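Local coordinates for protein DyP-type peroxidase (Pleurotus ostreatus PC15, PDB 6FSK) that uses peroxide to oxidise its substrates as a heme b dye-decolorizing peroxidase, probably manganese(II) among them, at residues S272-A277 / G281-G286; V181-H184 / Y189-G192. The protein carries 1 engineered substitution. One frame throughout, in Å; residues are numbered along the deposited sequence.

Interaction 1. Residues S272-A277 / G281-G286; sequences SELLGA and GRWKSG. With HEM (protoporphyrin IX containing Fe), chain C.
Gly-281 N donates back to Ala-277 O at 2.7 Å, a bond bent to 147° at the hydrogen, and with it helix 268-280 ends in a glycine C-terminal cap. Gly-281 has positive phi and is the first residue to leave the helical path. The chain then folds back, bringing Trp-283 within 4.5 Å of Ala-277 between their CA atoms, and turns again in a type I beta turn from Trp-283 to Gly-286. The return is tight enough for Ala-277 CA to make a CH...O contact with Arg-282 O at 3.3 Å.

The indole of Trp-283 carries most of the side-chain contact. With CG anti to the carbonyl carbon (chi1 -63°), the ring lies across the methyl of Ala-277, whose CB sits 3.9 Å from the centroid of the six-membered ring in a CH-pi contact. Glu-273 CG meets the ring edge at Trp-283 CZ3, its carboxylate turned nearly square to the indole, while Leu-274 CD1 packs 3.7 Å from Trp-283 CH2. Trp-283 NE1 is bonded to Thr-292 O. A serine here would probably uncover the Ala-277 methyl and leave Thr-292 O without its indole donor.

Arg-282 CB is directed away from the helix, and the extended chain reaches the heme. Arg-282 NH1 is shared by Asn-307 O and Gly-286 O, the latter in the guanidinium plane at 2.8 Å, and Arg-282 NE packs 3.7 Å from HEM CBA.

Interaction 2. Residues V181-H184 / Y189-G192; sequences VHAH and YLDG. Engineered in segment 189-192: Tyr-189 (natural residue Phe). With HEM (protoporphyrin IX containing Fe), chain C.
His-184 and Leu-190 meet through their first torsions: His-184 carries CG anti to its carbonyl carbon (chi1 -68°), whereas in Leu-190 CG stands opposite the backbone N (chi1 177°). The histidine torsion sets the imidazole beside its own backbone N, where the second segment comes over one face, with Leu-190 N near the rim and Leu-190 CB 4.0 Å from the ring centroid in a CH-pi contact. The backbone N is close to His-184 ND1 but at a poor angle for a bond; ND1 instead takes part in a hydrogen bond with Gly-188 O, which helps fix the rotation of the ring. The leucine chain also carries Leu-190 CD1 to Ala-183 CB, 3.8 Å away.

The backbones are joined by a single beta bridge, His-184 with Leu-190. Asp-191 N donates to Ala-183 O at 3.0 Å, with 157° at the hydrogen, and His-184 CA approaches Tyr-189 O at 3.3 Å in a CH...O contact. In 181-184, a type I turn from Val-181 to His-184, closed by His-184 N to Val-181 O, presents the Ala-183 carbonyl to Asp-191 N.

Residues 189-192 belong to the GXXDG motif that marks DyP-type peroxidases, which begins at Gly-188. Here it runs beside the heme: Gly-192 N is hydrogen-bonded to propionate oxygen HEM O2A at 2.8 Å. Asp-191 leads its carboxylate away from the 181-184 turn and over the porphyrin, leaving Asp-191 OD1 5.1 Å from the heme iron, and a salt bridge to Arg-355 steadies that oxygen. CB of Tyr-189, engineered in place of the natural phenylalanine, is directed away from 181-184 and lies 3.6 Å from the heme methyl HEM CMA.

In the fold
The two contacts lie on the same side of the chain's centre, their own centres about 13 Å apart, and both reach the heme. One join between them is backbone: Lys-284 O, in the turn of interaction 1, probably accepts a hydrogen bond from Leu-190 N at 2.9 Å, and the same oxygen packs 3.1 Å from His-184 CE1. The engineered Tyr-189 ring of interaction 2 extends to interaction 1, with CE2 3.3 Å from Arg-282 O and the hydroxyl OH 3.2 Å from Gly-276 CA. The heme is further hydrogen-bonded to Ile-193, Ser-194, Arg-336 and Arg-355, and the Arg-282 side chain lies about 4 Å (nearest atoms) from those of Ile-193 and Arg-336.

Interaction 1. Residues S272-A277 / G281-G286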
loop_
_atom_site.group_PDB
_atom_site.type_symbol
_atom_site.label_atom_id
_atom_site.label_comp_id
_atom_site.label_asym_id
_atom_site.label_seq_id
_atom_site.Cartn_x
_atom_site.Cartn_y
_atom_site.Cartn_z
ATOM N N SER A 272 10.708 -23.952 7.478
ATOM C CA SER A 272 9.478 -23.371 6.949
ATOM C C SER A 272 9.425 -21.915 7.390
ATOM O O SER A 272 9.032 -21.003 6.608
ATOM C CB SER A 272 8.279 -24.167 7.422
ATOM O OG SER A 272 8.243 -25.431 6.768
ATOM N N GLU A 273 9.829 -21.656 8.619
ATOM C CA GLU A 273 9.837 -20.273 9.144
ATOM C C GLU A 273 10.800 -19.389 8.357
ATOM O O GLU A 273 10.500 -18.259 7.955
ATOM C CB GLU A 273 10.255 -20.281 10.620
ATOM C CG GLU A 273 10.304 -18.942 11.361
ATOM C CD GLU A 273 11.005 -19.064 12.762
ATOM O OE1 GLU A 273 11.674 -20.147 13.086
ATOM O OE2 GLU A 273 10.843 -18.134 13.602
ATOM N N LEU A 274 11.951 -19.968 8.031
ATOM C CA LEU A 274 13.017 -19.263 7.266
ATOM C C LEU A 274 12.477 -19.012 5.869
ATOM O O LEU A 274 12.741 -17.965 5.312
ATOM C CB LEU A 274 14.267 -20.107 7.198
ATOM C CG LEU A 274 15.415 -19.550 6.353
ATOM C CD1 LEU A 274 15.892 -18.250 6.893
ATOM C CD2 LEU A 274 16.575 -20.529 6.246
ATOM N N LEU A 275 11.767 -19.957 5.266
ATOM C CA LEU A 275 11.227 -19.694 3.936
ATOM C C LEU A 275 10.319 -18.496 3.911
ATOM O O LEU A 275 10.406 -17.668 2.984
ATOM C CB LEU A 275 10.507 -20.921 3.311
ATOM C CG LEU A 275 9.812 -20.687 1.964
ATOM C CD1 LEU A 275 10.857 -20.346 0.939
ATOM C CD2 LEU A 275 9.031 -21.947 1.560
ATOM N N GLY A 276 9.413 -18.434 4.894
ATOM C CA GLY A 276 8.497 -17.270 4.976
ATOM C C GLY A 276 9.255 -15.966 5.052
ATOM O O GLY A 276 8.950 -15.007 4.327
ATOM N N ALA A 277 10.244 -15.955 5.909
ATOM C CA ALA A 277 11.075 -14.765 6.115
ATOM C C ALA A 277 11.783 -14.350 4.855
ATOM O O ALA A 277 11.912 -13.171 4.526
ATOM C CB ALA A 277 12.073 -14.982 7.252
ATOM N N GLY A 281 11.291 -10.898 3.123
ATOM C CA GLY A 281 12.466 -10.041 3.426
ATOM C C GLY A 281 12.617 -9.669 4.879
ATOM O O GLY A 281 13.629 -9.007 5.201
ATOM N N ARG A 282 11.667 -10.121 5.698
ATOM C CA ARG A 282 11.710 -9.940 7.144
ATOM C C ARG A 282 11.135 -11.115 7.811
ATOM O O ARG A 282 10.223 -11.731 7.251
ATOM C CB ARG A 282 10.931 -8.661 7.598
ATOM C CG ARG A 282 11.399 -7.325 7.070
ATOM C CD ARG A 282 10.555 -6.175 7.557
ATOM N NE ARG A 282 11.014 -4.926 7.015
ATOM C CZ ARG A 282 11.995 -4.173 7.538
ATOM N NH1 ARG A 282 12.531 -4.424 8.725
ATOM N NH2 ARG A 282 12.364 -3.096 6.929
ATOM N N TRP A 283 11.658 -11.425 9.013
ATOM C CA TRP A 283 10.976 -12.352 9.911
ATOM C C TRP A 283 9.631 -11.737 10.314
ATOM O O TRP A 283 9.430 -10.511 10.189
ATOM C CB TRP A 283 11.914 -12.562 11.124
ATOM C CG TRP A 283 13.192 -13.185 10.765
ATOM C CD1 TRP A 283 14.360 -12.536 10.475
ATOM C CD2 TRP A 283 13.486 -14.595 10.629
ATOM N NE1 TRP A 283 15.358 -13.458 10.152
ATOM C CE2 TRP A 283 14.859 -14.701 10.280
ATOM C CE3 TRP A 283 12.768 -15.748 10.821
ATOM C CZ2 TRP A 283 15.486 -15.948 10.059
ATOM C CZ3 TRP A 283 13.399 -16.973 10.640
ATOM C CH2 TRP A 283 14.740 -17.053 10.221
ATOM N N LYS A 284 8.751 -12.581 10.833
ATOM C CA LYS A 284 7.429 -12.110 11.287
ATOM C C LYS A 284 7.540 -10.998 12.272
ATOM O O LYS A 284 6.707 -10.084 12.290
ATOM C CB LYS A 284 6.605 -13.296 11.773
ATOM C CG LYS A 284 6.041 -14.145 10.668
ATOM C CD LYS A 284 5.149 -15.246 11.220
ATOM C CE LYS A 284 4.554 -16.085 10.123
ATOM N NZ LYS A 284 3.694 -17.176 10.622
ATOM N N SER A 285 8.569 -11.032 13.135
ATOM C CA SER A 285 8.806 -9.932 14.051
ATOM C C SER A 285 9.068 -8.556 13.443
ATOM O O SER A 285 8.888 -7.545 14.125
ATOM C CB SER A 285 10.094 -10.265 14.817
ATOM O OG SER A 285 11.258 -10.230 14.002
ATOM N N GLY A 286 9.526 -8.518 12.188
ATOM C CA GLY A 286 9.943 -7.327 11.521
ATOM C C GLY A 286 11.450 -7.255 11.353
ATOM O O GLY A 286 11.977 -6.370 10.683
HETATM C CHA HEM C . 6.598 -3.775 2.703
HETATM C CHB HEM C . 3.212 -7.147 3.339
HETATM C CHC HEM C . 0.968 -5.544 -0.608
HETATM C CHD HEM C . 4.523 -2.358 -1.438
HETATM C C1A HEM C . 5.888 -4.840 3.260
HETATM C C2A HEM C . 6.229 -5.548 4.454
HETATM C C3A HEM C . 5.265 -6.456 4.664
HETATM C C4A HEM C . 4.369 -6.360 3.552
HETATM C CMA HEM C . 5.218 -7.472 5.752
HETATM C CAA HEM C . 7.481 -5.308 5.284
HETATM C CBA HEM C . 7.378 -4.340 6.455
HETATM C CGA HEM C . 7.216 -2.908 6.020
HETATM O O1A HEM C . 8.181 -2.277 5.584
HETATM O O2A HEM C . 6.081 -2.383 6.146
HETATM C C1B HEM C . 2.270 -7.037 2.312
HETATM C C2B HEM C . 1.095 -7.771 2.183
HETATM C C3B HEM C . 0.408 -7.329 1.096
HETATM C C4B HEM C . 1.260 -6.274 0.529
HETATM C CMB HEM C . 0.661 -8.909 3.072
HETATM C CAB HEM C . -0.866 -7.729 0.459
HETATM C CBB HEM C . -1.819 -8.371 1.100
HETATM C C1C HEM C . 1.716 -4.615 -1.263
HETATM C C2C HEM C . 1.473 -3.974 -2.486
HETATM C C3C HEM C . 2.474 -3.089 -2.760
HETATM C C4C HEM C . 3.357 -3.128 -1.619
HETATM C CMC HEM C . 0.254 -4.229 -3.332
HETATM C CAC HEM C . 2.769 -2.222 -3.935
HETATM C CBC HEM C . 2.360 -2.498 -5.190
HETATM C C1D HEM C . 5.344 -2.462 -0.312
HETATM C C2D HEM C . 6.460 -1.488 -0.106
HETATM C C3D HEM C . 7.012 -1.881 1.105
HETATM C C4D HEM C . 6.280 -3.068 1.517
HETATM C CMD HEM C . 6.857 -0.342 -0.947
HETATM C CAD HEM C . 8.233 -1.298 1.807
HETATM C CBD HEM C . 9.525 -1.863 1.309
HETATM C CGD HEM C . 10.712 -1.170 1.931
HETATM O O1D HEM C . 11.556 -1.962 2.420
HETATM O O2D HEM C . 10.741 0.040 2.026
HETATM N NA HEM C . 4.783 -5.409 2.625
HETATM N NB HEM C . 2.407 -6.190 1.263
HETATM N NC HEM C . 2.975 -4.161 -0.800
HETATM N ND HEM C . 5.338 -3.406 0.630
HETATM FE FE HEM C . 3.931 -4.841 0.898
#

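Interaction 2. Residues V181-H184 / Y189-G192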
loop_
_atom_site.group_PDB
_atom_site.type_symbol
_atom_site.label_atom_id
_atom_site.label_comp_id
_atom_site.label_asym_id
_atom_site.label_seq_id
_atom_site.Cartn_x
_atom_site.Cartn_y
_atom_site.Cartn_z
ATOM N N VAL A 181 -0.054 -8.710 18.183
ATOM C CA VAL A 181 0.038 -8.745 16.708
ATOM C C VAL A 181 -0.848 -7.694 15.993
ATOM O O VAL A 181 -1.062 -7.773 14.782
ATOM C CB VAL A 181 -0.211 -10.138 16.131
ATOM C CG1 VAL A 181 0.750 -11.123 16.768
ATOM C CG2 VAL A 181 -1.640 -10.642 16.262
ATOM N N HIS A 182 -1.385 -6.709 16.717
ATOM C CA HIS A 182 -2.178 -5.691 16.112
ATOM C C HIS A 182 -1.625 -5.007 14.814
ATOM O O HIS A 182 -2.407 -4.708 13.922
ATOM C CB HIS A 182 -2.517 -4.618 17.149
ATOM C CG HIS A 182 -1.369 -3.746 17.476
ATOM N ND1 HIS A 182 -0.505 -4.022 18.507
ATOM C CD2 HIS A 182 -0.926 -2.624 16.903
ATOM C CE1 HIS A 182 0.395 -3.066 18.584
ATOM N NE2 HIS A 182 0.157 -2.211 17.629
ATOM N N ALA A 183 -0.325 -4.823 14.679
ATOM C CA ALA A 183 0.279 -4.216 13.486
ATOM C C ALA A 183 0.893 -5.290 12.532
ATOM O O ALA A 183 1.482 -4.876 11.502
ATOM C CB ALA A 183 1.361 -3.218 13.857
ATOM N N HIS A 184 0.596 -6.543 12.751
ATOM C CA HIS A 184 0.992 -7.574 11.833
ATOM C C HIS A 184 -0.108 -7.848 10.838
ATOM O O HIS A 184 -1.257 -8.009 11.192
ATOM C CB HIS A 184 1.296 -8.865 12.587
ATOM C CG HIS A 184 2.529 -8.787 13.461
ATOM N ND1 HIS A 184 3.547 -9.715 13.408
ATOM C CD2 HIS A 184 2.833 -7.948 14.463
ATOM C CE1 HIS A 184 4.457 -9.413 14.326
ATOM N NE2 HIS A 184 4.073 -8.319 14.955
ATOM N N TYR A 189 3.245 -11.018 9.526
ATOM C CA TYR A 189 4.511 -10.230 9.438
ATOM C C TYR A 189 4.209 -8.820 9.895
ATOM O O TYR A 189 3.224 -8.196 9.483
ATOM C CB TYR A 189 5.035 -10.229 8.008
ATOM C CG TYR A 189 5.530 -11.612 7.666
ATOM C CD1 TYR A 189 4.654 -12.564 7.226
ATOM C CD2 TYR A 189 6.876 -11.955 7.740
ATOM C CE1 TYR A 189 5.012 -13.902 7.026
ATOM C CE2 TYR A 189 7.264 -13.260 7.531
ATOM C CZ TYR A 189 6.347 -14.234 7.174
ATOM O OH TYR A 189 6.663 -15.590 6.919
ATOM N N LEU A 190 5.040 -8.235 10.757
ATOM C CA LEU A 190 4.892 -6.832 11.147
ATOM C C LEU A 190 4.944 -5.958 9.903
ATOM O O LEU A 190 5.768 -6.107 9.050
ATOM C CB LEU A 190 6.004 -6.441 12.127
ATOM C CG LEU A 190 6.037 -4.969 12.580
ATOM C CD1 LEU A 190 4.743 -4.775 13.371
ATOM C CD2 LEU A 190 7.246 -4.702 13.480
ATOM N N ASP A 191 3.962 -5.059 9.763
ATOM C CA ASP A 191 3.742 -4.228 8.573
ATOM C C ASP A 191 3.785 -2.789 9.022
ATOM O O ASP A 191 3.503 -2.464 10.173
ATOM C CB ASP A 191 2.337 -4.573 8.027
ATOM C CG ASP A 191 2.090 -4.117 6.568
ATOM O OD1 ASP A 191 3.024 -3.794 5.815
ATOM O OD2 ASP A 191 0.887 -4.065 6.194
ATOM N N GLY A 192 4.179 -1.931 8.121
ATOM C CA GLY A 192 4.254 -0.504 8.437
ATOM C C GLY A 192 5.590 0.035 8.861
ATOM O O GLY A 192 5.641 1.067 9.494
HETATM C CHA HEM C . 6.598 -3.775 2.703
HETATM C CHB HEM C . 3.212 -7.147 3.339
HETATM C CHC HEM C . 0.968 -5.544 -0.608
HETATM C CHD HEM C . 4.523 -2.358 -1.438
HETATM C C1A HEM C . 5.888 -4.840 3.260
HETATM C C2A HEM C . 6.229 -5.548 4.454
HETATM C C3A HEM C . 5.265 -6.456 4.664
HETATM C C4A HEM C . 4.369 -6.360 3.552
HETATM C CMA HEM C . 5.218 -7.472 5.752
HETATM C CAA HEM C . 7.481 -5.308 5.284
HETATM C CBA HEM C . 7.378 -4.340 6.455
HETATM C CGA HEM C . 7.216 -2.908 6.020
HETATM O O1A HEM C . 8.181 -2.277 5.584
HETATM O O2A HEM C . 6.081 -2.383 6.146
HETATM C C1B HEM C . 2.270 -7.037 2.312
HETATM C C2B HEM C . 1.095 -7.771 2.183
HETATM C C3B HEM C . 0.408 -7.329 1.096
HETATM C C4B HEM C . 1.260 -6.274 0.529
HETATM C CMB HEM C . 0.661 -8.909 3.072
HETATM C CAB HEM C . -0.866 -7.729 0.459
HETATM C CBB HEM C . -1.819 -8.371 1.100
HETATM C C1C HEM C . 1.716 -4.615 -1.263
HETATM C C2C HEM C . 1.473 -3.974 -2.486
HETATM C C3C HEM C . 2.474 -3.089 -2.760
HETATM C C4C HEM C . 3.357 -3.128 -1.619
HETATM C CMC HEM C . 0.254 -4.229 -3.332
HETATM C CAC HEM C . 2.769 -2.222 -3.935
HETATM C CBC HEM C . 2.360 -2.498 -5.190
HETATM C C1D HEM C . 5.344 -2.462 -0.312
HETATM C C2D HEM C . 6.460 -1.488 -0.106
HETATM C C3D HEM C . 7.012 -1.881 1.105
HETATM C C4D HEM C . 6.280 -3.068 1.517
HETATM C CMD HEM C . 6.857 -0.342 -0.947
HETATM C CAD HEM C . 8.233 -1.298 1.807
HETATM C CBD HEM C . 9.525 -1.863 1.309
HETATM C CGD HEM C . 10.712 -1.170 1.931
HETATM O O1D HEM C . 11.556 -1.962 2.420
HETATM O O2D HEM C . 10.741 0.040 2.026
HETATM N NA HEM C . 4.783 -5.409 2.625
HETATM N NB HEM C . 2.407 -6.190 1.263
HETATM N NC HEM C . 2.975 -4.161 -0.800
HETATM N ND HEM C . 5.338 -3.406 0.630
HETATM FE FE HEM C . 3.931 -4.841 0.898
#